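Local coordinates for outer membrane protein Omp121 (PDB 5FQ8) that probably imports substrates across the bacterial outer membrane, as TonB-dependent receptors do, at residues Gly66-Val71 with Met141-Gly146; Asn84-Arg89 with Asn98-Val103; Leu395-Phe400 with Val463-Pro468. One frame throughout, in Å; residues are numbered along the deposited sequence.

Interaction 1. Residues Gly66-Val71 with Met141-Gly146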
loop_
_atom_site.group_PDB
_atom_site.type_symbol
_atom_site.label_atom_id
_atom_site.label_comp_id
_atom_site.label_asym_id
_atom_site.label_seq_id
_atom_site.Cartn_x
_atom_site.Cartn_y
_atom_site.Cartn_z
ATOM N N GLY B 66 -5.803 -33.041 26.615
ATOM C CA GLY B 66 -6.338 -34.326 27.017
ATOM C C GLY B 66 -6.109 -34.701 28.462
ATOM O O GLY B 66 -6.121 -35.886 28.793
ATOM N N LYS B 67 -5.895 -33.728 29.336
ATOM C CA LYS B 67 -5.622 -34.008 30.740
ATOM C C LYS B 67 -6.720 -33.534 31.670
ATOM O O LYS B 67 -6.603 -33.724 32.879
ATOM C CB LYS B 67 -4.297 -33.368 31.167
ATOM C CG LYS B 67 -3.069 -33.902 30.457
ATOM C CD LYS B 67 -1.804 -33.413 31.122
ATOM C CE LYS B 67 -0.581 -34.246 30.742
ATOM N NZ LYS B 67 -0.346 -34.282 29.266
ATOM N N ILE B 68 -7.774 -32.914 31.153
ATOM C CA ILE B 68 -8.809 -32.299 31.978
ATOM C C ILE B 68 -10.150 -32.495 31.297
ATOM O O ILE B 68 -10.298 -32.209 30.107
ATOM C CB ILE B 68 -8.550 -30.801 32.205
ATOM C CG1 ILE B 68 -7.211 -30.586 32.884
ATOM C CG2 ILE B 68 -9.643 -30.209 33.051
ATOM C CD1 ILE B 68 -6.899 -29.167 33.090
ATOM N N ALA B 69 -11.124 -32.980 32.045
ATOM C CA ALA B 69 -12.407 -33.306 31.450
ATOM C C ALA B 69 -13.123 -32.043 31.020
ATOM O O ALA B 69 -13.142 -31.048 31.744
ATOM C CB ALA B 69 -13.267 -34.091 32.436
ATOM N N GLY B 70 -13.714 -32.094 29.833
ATOM C CA GLY B 70 -14.498 -30.994 29.309
ATOM C C GLY B 70 -13.709 -29.830 28.763
ATOM O O GLY B 70 -14.311 -28.809 28.425
ATOM N N VAL B 71 -12.389 -29.945 28.677
ATOM C CA VAL B 71 -11.527 -28.870 28.215
ATOM C C VAL B 71 -10.781 -29.396 26.996
ATOM O O VAL B 71 -9.792 -30.127 27.117
ATOM C CB VAL B 71 -10.568 -28.383 29.307
ATOM C CG1 VAL B 71 -9.709 -27.250 28.780
ATOM C CG2 VAL B 71 -11.347 -27.913 30.510
ATOM N N MET B 141 -2.977 -22.940 38.175
ATOM C CA MET B 141 -3.983 -22.677 37.163
ATOM C C MET B 141 -5.266 -23.368 37.564
ATOM O O MET B 141 -5.263 -24.565 37.834
ATOM C CB MET B 141 -3.549 -23.169 35.790
ATOM C CG MET B 141 -4.693 -23.273 34.815
ATOM S SD MET B 141 -4.092 -23.849 33.263
ATOM C CE MET B 141 -2.736 -22.746 33.049
ATOM N N THR B 142 -6.357 -22.628 37.569
ATOM C CA THR B 142 -7.661 -23.169 37.909
ATOM C C THR B 142 -8.661 -22.806 36.826
ATOM O O THR B 142 -8.850 -21.626 36.519
ATOM C CB THR B 142 -8.110 -22.647 39.259
ATOM O OG1 THR B 142 -7.347 -23.292 40.270
ATOM C CG2 THR B 142 -9.569 -22.923 39.485
ATOM N N ILE B 143 -9.294 -23.826 36.257
ATOM C CA ILE B 143 -10.196 -23.701 35.119
ATOM C C ILE B 143 -11.617 -23.801 35.638
ATOM O O ILE B 143 -12.023 -24.852 36.136
ATOM C CB ILE B 143 -9.912 -24.780 34.074
ATOM C CG1 ILE B 143 -8.569 -24.515 33.426
ATOM C CG2 ILE B 143 -10.985 -24.813 33.053
ATOM C CD1 ILE B 143 -8.249 -25.442 32.347
ATOM N N LEU B 144 -12.376 -22.723 35.542
ATOM C CA LEU B 144 -13.786 -22.752 35.906
ATOM C C LEU B 144 -14.580 -23.149 34.671
ATOM O O LEU B 144 -14.605 -22.416 33.679
ATOM C CB LEU B 144 -14.234 -21.393 36.435
ATOM C CG LEU B 144 -13.361 -20.849 37.551
ATOM C CD1 LEU B 144 -13.845 -19.498 37.973
ATOM C CD2 LEU B 144 -13.422 -21.796 38.701
ATOM N N LYS B 145 -15.221 -24.309 34.718
ATOM C CA LYS B 145 -15.851 -24.812 33.508
ATOM C C LYS B 145 -17.288 -24.337 33.354
ATOM O O LYS B 145 -17.776 -24.198 32.227
ATOM C CB LYS B 145 -15.806 -26.330 33.501
ATOM C CG LYS B 145 -14.438 -26.905 33.750
ATOM C CD LYS B 145 -14.498 -28.424 33.741
ATOM C CE LYS B 145 -13.185 -29.075 34.134
ATOM N NZ LYS B 145 -12.845 -28.748 35.525
ATOM N N GLY B 146 -17.972 -24.084 34.458
ATOM C CA GLY B 146 -19.378 -23.798 34.398
ATOM C C GLY B 146 -19.652 -22.329 34.253
ATOM O O GLY B 146 -18.829 -21.487 34.584
#
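A chi1 of -59° sets Ile68 CG1 anti to the carbonyl carbon, and an extended chi2 carries CD1 straight on from it. Ile143 is folded the same way. The two side chains cross obliquely, and their end methyls, Ile68 CD1 and Ile143 CD1, meet at 4.0 Å. The second branch of Ile143 is also used. Ile143 CG2 faces Val71 CG2 tip to tip at 4.0 Å, because the valine keeps CG1 anti to the backbone N and leaves CG2 beside that nitrogen. Ile143 thus forks between the first and last residues of a type II beta turn, Ile68 to Val71.

Lys145 supplies the other half of the contact with its methylenes. The side chain is extended as far as CE and bends only at chi4 (64°). Lys145 CE lies 3.9 Å from Ile68 CG2, crossing it obliquely. Lys145 CE also lies 3.1 Å from Ala69 O, a packing contact and not a hydrogen bond. The amine itself is turned to Thr45, where Lys145 NZ is hydrogen-bonded to Thr45 OG1.

The turn is closed by a weak bond from Val71 N to Ile68 O, 3.4 Å. Gly70 sits at its third position with a positive phi of 77°, as type II turns favour. No hydrogen bond joins the two segments, and all the touching residues are buried in the plug domain.

Residues 66-71 lead from the loop after helix 49-54 into strand 71-75. Strand 138-144 runs between strands 44-48 and 161-166, and Ile143 also packs on Val162. Ile88 of strand 84-88 touches both Val71 and Ile143, while Glu703 of strand 697-712 meets Ala69 and Lys145.

Interaction 2. Residues Asn84-Arg89 with Asn98-Val103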
loop_
_atom_site.group_PDB
_atom_site.type_symbol
_atom_site.label_atom_id
_atom_site.label_comp_id
_atom_site.label_asym_id
_atom_site.label_seq_id
_atom_site.Cartn_x
_atom_site.Cartn_y
_atom_site.Cartn_z
ATOM N N ASN B 84 -3.144 -21.980 19.860
ATOM C CA ASN B 84 -3.703 -23.101 20.590
ATOM C C ASN B 84 -5.183 -22.866 20.827
ATOM O O ASN B 84 -5.584 -21.816 21.327
ATOM C CB ASN B 84 -3.003 -23.310 21.929
ATOM C CG ASN B 84 -1.535 -23.634 21.774
ATOM O OD1 ASN B 84 -1.161 -24.703 21.298
ATOM N ND2 ASN B 84 -0.690 -22.706 22.185
ATOM N N SER B 85 -5.980 -23.860 20.502
ATOM C CA SER B 85 -7.409 -23.792 20.724
ATOM C C SER B 85 -7.748 -24.392 22.077
ATOM O O SER B 85 -7.106 -25.343 22.520
ATOM C CB SER B 85 -8.144 -24.533 19.618
ATOM O OG SER B 85 -9.522 -24.512 19.867
ATOM N N VAL B 86 -8.746 -23.814 22.741
ATOM C CA VAL B 86 -9.217 -24.273 24.040
ATOM C C VAL B 86 -10.712 -24.027 24.073
ATOM O O VAL B 86 -11.150 -22.885 24.213
ATOM C CB VAL B 86 -8.535 -23.555 25.215
ATOM C CG1 VAL B 86 -9.158 -23.984 26.510
ATOM C CG2 VAL B 86 -7.088 -23.880 25.261
ATOM N N ILE B 87 -11.493 -25.088 23.966
ATOM C CA ILE B 87 -12.945 -24.998 23.954
ATOM C C ILE B 87 -13.477 -25.757 25.157
ATOM O O ILE B 87 -13.070 -26.894 25.414
ATOM C CB ILE B 87 -13.532 -25.540 22.637
ATOM C CG1 ILE B 87 -12.861 -24.871 21.448
ATOM C CG2 ILE B 87 -14.993 -25.246 22.564
ATOM C CD1 ILE B 87 -13.235 -25.478 20.155
ATOM N N ILE B 88 -14.369 -25.126 25.901
ATOM C CA ILE B 88 -14.816 -25.643 27.182
ATOM C C ILE B 88 -16.297 -25.921 27.081
ATOM O O ILE B 88 -17.098 -24.994 26.935
ATOM C CB ILE B 88 -14.507 -24.675 28.332
ATOM C CG1 ILE B 88 -13.027 -24.725 28.677
ATOM C CG2 ILE B 88 -15.324 -25.004 29.552
ATOM C CD1 ILE B 88 -12.712 -24.027 29.936
ATOM N N ARG B 89 -16.654 -27.200 27.158
ATOM C CA ARG B 89 -18.034 -27.656 27.055
ATOM C C ARG B 89 -18.644 -27.236 25.720
ATOM O O ARG B 89 -19.731 -26.663 25.652
ATOM C CB ARG B 89 -18.859 -27.167 28.246
ATOM C CG ARG B 89 -18.471 -27.875 29.534
ATOM C CD ARG B 89 -19.275 -27.440 30.735
ATOM N NE ARG B 89 -18.945 -28.215 31.924
ATOM C CZ ARG B 89 -19.518 -28.039 33.109
ATOM N NH1 ARG B 89 -20.447 -27.119 33.259
ATOM N NH2 ARG B 89 -19.162 -28.783 34.141
ATOM N N ASN B 98 -15.038 -18.777 21.187
ATOM C CA ASN B 98 -15.279 -19.851 22.133
ATOM C C ASN B 98 -14.140 -20.097 23.097
ATOM O O ASN B 98 -14.234 -21.012 23.910
ATOM C CB ASN B 98 -15.590 -21.156 21.398
ATOM C CG ASN B 98 -16.841 -21.068 20.589
ATOM O OD1 ASN B 98 -17.925 -21.367 21.067
ATOM N ND2 ASN B 98 -16.703 -20.642 19.359
ATOM N N GLN B 99 -13.062 -19.343 23.019
ATOM C CA GLN B 99 -12.015 -19.501 24.001
ATOM C C GLN B 99 -12.514 -19.018 25.355
ATOM O O GLN B 99 -13.342 -18.112 25.424
ATOM C CB GLN B 99 -10.787 -18.715 23.594
ATOM C CG GLN B 99 -10.534 -18.742 22.122
ATOM C CD GLN B 99 -10.121 -20.097 21.643
ATOM O OE1 GLN B 99 -9.124 -20.629 22.084
ATOM N NE2 GLN B 99 -10.884 -20.663 20.740
ATOM N N PRO B 100 -12.038 -19.617 26.439
ATOM C CA PRO B 100 -12.356 -19.103 27.769
ATOM C C PRO B 100 -11.608 -17.816 28.081
ATOM O O PRO B 100 -10.567 -17.496 27.504
ATOM C CB PRO B 100 -11.896 -20.232 28.688
ATOM C CG PRO B 100 -10.803 -20.860 27.941
ATOM C CD PRO B 100 -11.216 -20.832 26.518
ATOM N N LEU B 101 -12.163 -17.077 29.025
ATOM C CA LEU B 101 -11.534 -15.855 29.493
ATOM C C LEU B 101 -10.313 -16.205 30.328
ATOM O O LEU B 101 -10.444 -16.743 31.428
ATOM C CB LEU B 101 -12.525 -15.044 30.314
ATOM C CG LEU B 101 -11.909 -13.853 31.021
ATOM C CD1 LEU B 101 -11.379 -12.893 29.993
ATOM C CD2 LEU B 101 -12.943 -13.200 31.873
ATOM N N TYR B 102 -9.129 -15.894 29.820
ATOM C CA TYR B 102 -7.916 -16.046 30.602
ATOM C C TYR B 102 -7.796 -14.899 31.598
ATOM O O TYR B 102 -7.835 -13.734 31.208
ATOM C CB TYR B 102 -6.701 -16.073 29.683
ATOM C CG TYR B 102 -6.554 -17.300 28.832
ATOM C CD1 TYR B 102 -7.254 -17.433 27.652
ATOM C CD2 TYR B 102 -5.676 -18.310 29.185
ATOM C CE1 TYR B 102 -7.099 -18.534 26.850
ATOM C CE2 TYR B 102 -5.516 -19.408 28.390
ATOM C CZ TYR B 102 -6.233 -19.517 27.218
ATOM O OH TYR B 102 -6.081 -20.612 26.411
ATOM N N VAL B 103 -7.640 -15.219 32.877
ATOM C CA VAL B 103 -7.532 -14.225 33.944
ATOM C C VAL B 103 -6.249 -14.490 34.718
ATOM O O VAL B 103 -6.048 -15.597 35.217
ATOM C CB VAL B 103 -8.751 -14.285 34.885
ATOM C CG1 VAL B 103 -8.641 -13.256 35.951
ATOM C CG2 VAL B 103 -10.019 -14.084 34.116
HETATM O O HOH W 1 -4.405 -21.359 24.305
#
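Val86 lays its CG1 methyl against the ring of Pro100, with Val86 CG1 3.8 Å from Pro100 CD and the two side chains crossing at about a right angle. Both segments belong to the plug domain of the TonB-dependent receptor. Strand 84-88 is half of a two-stranded sheet with strand 71-75, and the other segment leads into strand 101-103 of the four-stranded sheet. The touching parts run 103° apart, so they pack across each other and do not pair as strands.

Pro100 meets two residues of strand 84-88. Besides Val86, Ile88 reaches it with its tip, Ile88 CD1 lying 4.1 Å from Pro100 CB. The other methyl of Val86, CG2, rests 3.6 Å from Tyr102 OH.

Gln99 reaches the backbone of Val86. The Gln99 side chain bends at chi2, and Gln99 OE1 accepts a hydrogen bond from Val86 N at 3.3 Å. The bond is long and not straight, with an angle of 144° at the hydrogen. The N-H comes from above the amide plane, 30° out of it. Val86 O in turn receives a CA-H...O contact from Gln99 CA at 3.5 Å. Ser85 and Ile87 use their backbones on strand 71-75, so Gln99 serves the other edge of the strand. Asp959 holds the Gln99 amide by NE2 and Asn98 by ND2, which probably helps to fix the segment leading into strand 101-103.

A water spans the far end of the contact. The water donates to Asn84 O at 3.2 Å and is hydrogen-bonded to Tyr102 OH at 2.8 Å.

Interaction 3. Residues Leu395-Phe400 with Val463-Pro468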
loop_
_atom_site.group_PDB
_atom_site.type_symbol
_atom_site.label_atom_id
_atom_site.label_comp_id
_atom_site.label_asym_id
_atom_site.label_seq_id
_atom_site.Cartn_x
_atom_site.Cartn_y
_atom_site.Cartn_z
ATOM N N LEU B 395 -12.245 -1.803 59.549
ATOM C CA LEU B 395 -13.358 -2.154 60.438
ATOM C C LEU B 395 -13.535 -3.666 60.567
ATOM O O LEU B 395 -14.627 -4.208 60.389
ATOM C CB LEU B 395 -14.655 -1.493 59.978
ATOM C CG LEU B 395 -14.577 0.029 59.962
ATOM C CD1 LEU B 395 -15.809 0.622 59.325
ATOM C CD2 LEU B 395 -14.409 0.545 61.372
ATOM N N LYS B 396 -12.432 -4.346 60.873
ATOM C CA LYS B 396 -12.448 -5.744 61.288
ATOM C C LYS B 396 -12.804 -6.682 60.145
ATOM O O LYS B 396 -12.058 -7.621 59.860
ATOM C CB LYS B 396 -13.422 -5.941 62.459
ATOM C CG LYS B 396 -13.215 -7.216 63.274
ATOM C CD LYS B 396 -12.051 -7.086 64.251
ATOM C CE LYS B 396 -11.915 -8.323 65.122
ATOM N NZ LYS B 396 -13.162 -8.575 65.896
ATOM N N TYR B 397 -13.931 -6.443 59.482
ATOM C CA TYR B 397 -14.490 -7.429 58.571
ATOM C C TYR B 397 -14.569 -6.989 57.112
ATOM O O TYR B 397 -15.053 -7.768 56.284
ATOM C CB TYR B 397 -15.894 -7.833 59.040
ATOM C CG TYR B 397 -16.010 -8.163 60.511
ATOM C CD1 TYR B 397 -15.567 -9.384 61.010
ATOM C CD2 TYR B 397 -16.581 -7.260 61.399
ATOM C CE1 TYR B 397 -15.677 -9.687 62.352
ATOM C CE2 TYR B 397 -16.698 -7.553 62.735
ATOM C CZ TYR B 397 -16.247 -8.766 63.209
ATOM O OH TYR B 397 -16.366 -9.046 64.550
ATOM N N PHE B 398 -14.120 -5.786 56.762
ATOM C CA PHE B 398 -14.206 -5.296 55.393
ATOM C C PHE B 398 -12.829 -5.158 54.758
ATOM O O PHE B 398 -11.802 -5.095 55.437
ATOM C CB PHE B 398 -14.898 -3.937 55.325
ATOM C CG PHE B 398 -16.276 -3.920 55.893
ATOM C CD1 PHE B 398 -17.359 -4.292 55.127
ATOM C CD2 PHE B 398 -16.494 -3.490 57.187
ATOM C CE1 PHE B 398 -18.629 -4.256 55.648
ATOM C CE2 PHE B 398 -17.763 -3.446 57.707
ATOM C CZ PHE B 398 -18.831 -3.831 56.938
ATOM N N LYS B 399 -12.834 -5.073 53.433
ATOM C CA LYS B 399 -11.610 -4.966 52.649
ATOM C C LYS B 399 -11.961 -4.256 51.352
ATOM O O LYS B 399 -12.839 -4.717 50.622
ATOM C CB LYS B 399 -11.016 -6.352 52.373
ATOM C CG LYS B 399 -9.753 -6.358 51.523
ATOM C CD LYS B 399 -9.553 -7.682 50.785
ATOM C CE LYS B 399 -8.848 -8.714 51.633
ATOM N NZ LYS B 399 -8.521 -9.925 50.846
ATOM N N PHE B 400 -11.310 -3.128 51.080
ATOM C CA PHE B 400 -11.470 -2.441 49.808
ATOM C C PHE B 400 -10.399 -2.902 48.832
ATOM O O PHE B 400 -9.235 -3.054 49.202
ATOM C CB PHE B 400 -11.387 -0.924 49.982
ATOM C CG PHE B 400 -11.352 -0.177 48.689
ATOM C CD1 PHE B 400 -10.170 0.015 48.013
ATOM C CD2 PHE B 400 -12.508 0.326 48.142
ATOM C CE1 PHE B 400 -10.143 0.682 46.822
ATOM C CE2 PHE B 400 -12.483 1.004 46.948
ATOM C CZ PHE B 400 -11.302 1.181 46.289
ATOM N N VAL B 463 -15.798 -4.099 47.209
ATOM C CA VAL B 463 -15.796 -4.088 48.665
ATOM C C VAL B 463 -16.223 -5.465 49.153
ATOM O O VAL B 463 -17.265 -5.986 48.743
ATOM C CB VAL B 463 -16.706 -2.988 49.239
ATOM C CG1 VAL B 463 -18.084 -3.085 48.653
ATOM C CG2 VAL B 463 -16.768 -3.094 50.738
ATOM N N ASN B 464 -15.406 -6.064 50.011
ATOM C CA ASN B 464 -15.678 -7.384 50.554
ATOM C C ASN B 464 -16.022 -7.282 52.031
ATOM O O ASN B 464 -15.521 -6.409 52.743
ATOM C CB ASN B 464 -14.484 -8.317 50.368
ATOM C CG ASN B 464 -14.821 -9.753 50.691
ATOM O OD1 ASN B 464 -14.504 -10.248 51.769
ATOM N ND2 ASN B 464 -15.488 -10.425 49.765
ATOM N N PHE B 465 -16.884 -8.188 52.481
ATOM C CA PHE B 465 -17.322 -8.235 53.871
ATOM C C PHE B 465 -17.347 -9.684 54.316
ATOM O O PHE B 465 -18.067 -10.488 53.729
ATOM C CB PHE B 465 -18.696 -7.593 54.017
ATOM C CG PHE B 465 -19.322 -7.800 55.346
ATOM C CD1 PHE B 465 -18.655 -7.460 56.499
ATOM C CD2 PHE B 465 -20.602 -8.302 55.441
ATOM C CE1 PHE B 465 -19.247 -7.631 57.731
ATOM C CE2 PHE B 465 -21.200 -8.480 56.665
ATOM C CZ PHE B 465 -20.521 -8.143 57.816
ATOM N N ASN B 466 -16.574 -10.019 55.345
ATOM C CA ASN B 466 -16.447 -11.405 55.791
ATOM C C ASN B 466 -16.521 -11.468 57.310
ATOM O O ASN B 466 -15.620 -10.980 57.998
ATOM C CB ASN B 466 -15.145 -12.022 55.289
ATOM C CG ASN B 466 -15.112 -13.518 55.468
ATOM O OD1 ASN B 466 -15.663 -14.045 56.425
ATOM N ND2 ASN B 466 -14.469 -14.216 54.543
ATOM N N MET B 467 -17.571 -12.106 57.831
ATOM C CA MET B 467 -17.783 -12.137 59.265
ATOM C C MET B 467 -18.439 -13.432 59.722
ATOM O O MET B 467 -19.522 -13.767 59.222
ATOM C CB MET B 467 -18.646 -10.962 59.698
ATOM C CG MET B 467 -19.170 -11.101 61.099
ATOM S SD MET B 467 -20.653 -10.143 61.366
ATOM C CE MET B 467 -19.979 -8.543 61.727
ATOM N N PRO B 468 -17.840 -14.154 60.669
ATOM C CA PRO B 468 -18.489 -15.349 61.211
ATOM C C PRO B 468 -19.487 -15.018 62.299
ATOM O O PRO B 468 -19.257 -14.141 63.129
ATOM C CB PRO B 468 -17.313 -16.148 61.784
ATOM C CG PRO B 468 -16.313 -15.124 62.137
ATOM C CD PRO B 468 -16.426 -14.066 61.079
#
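The Tyr397 ring is sandwiched: Met467 CE lies over one face, near its border, and Lys396 CG lies over the centre of the other. Asn466 O sits at its edge. Met467 CE is 3.9 Å from the centroid of the Tyr397 ring, a CH-pi contact, and the sulfur makes this a Met-aromatic pair. Phe398 has Phe465 CD1 over one face and Asn464 O at its edge. The Phe398 and Phe465 rings are turned only 22° apart, with centroids 4.7 Å from each other, but shifted so that they overlap little. Tyr397 CB also touches Phe465 CE1 at 3.6 Å.

An alanine in place of Tyr397 would remove the ring between Met467 and Lys396 and would probably leave this end of the strand pair less firmly packed.

The backbones are joined by three hydrogen bonds. Asn466 N gives to Tyr397 O at 2.9 Å, and Asn464 N to Lys399 O at 3.0 Å, both in the carbonyl plane. Lys399 N returns a bond to Asn464 O at 3.1 Å from above its plane. Phe398 and Phe465 form a non-hydrogen-bonded pair. Such antiparallel pairing, here of strands 398-417 and 446-469, builds the membrane beta-barrel of TonB-dependent receptors.

Overall arrangement
From the N terminus, residues 66-71 come first, and interaction 1 closes a long loop when the chain returns at 141-146. Interaction 2 is nested inside that loop and closes a short one of its own, from 84-89 to 98-103. The two touch, with centres 10 Å apart: Lys145 O packs on Ile88 CG2, and Gly70 O probably accepts a hydrogen bond from Arg89 N. Together they tie the small two-stranded sheet of the plug to its four-stranded sheet. Interaction 3 follows in series, joining barrel strands across residues 401-462. Its centre is about 31 Å from that of interaction 1 and 33 Å from that of interaction 2, without contact.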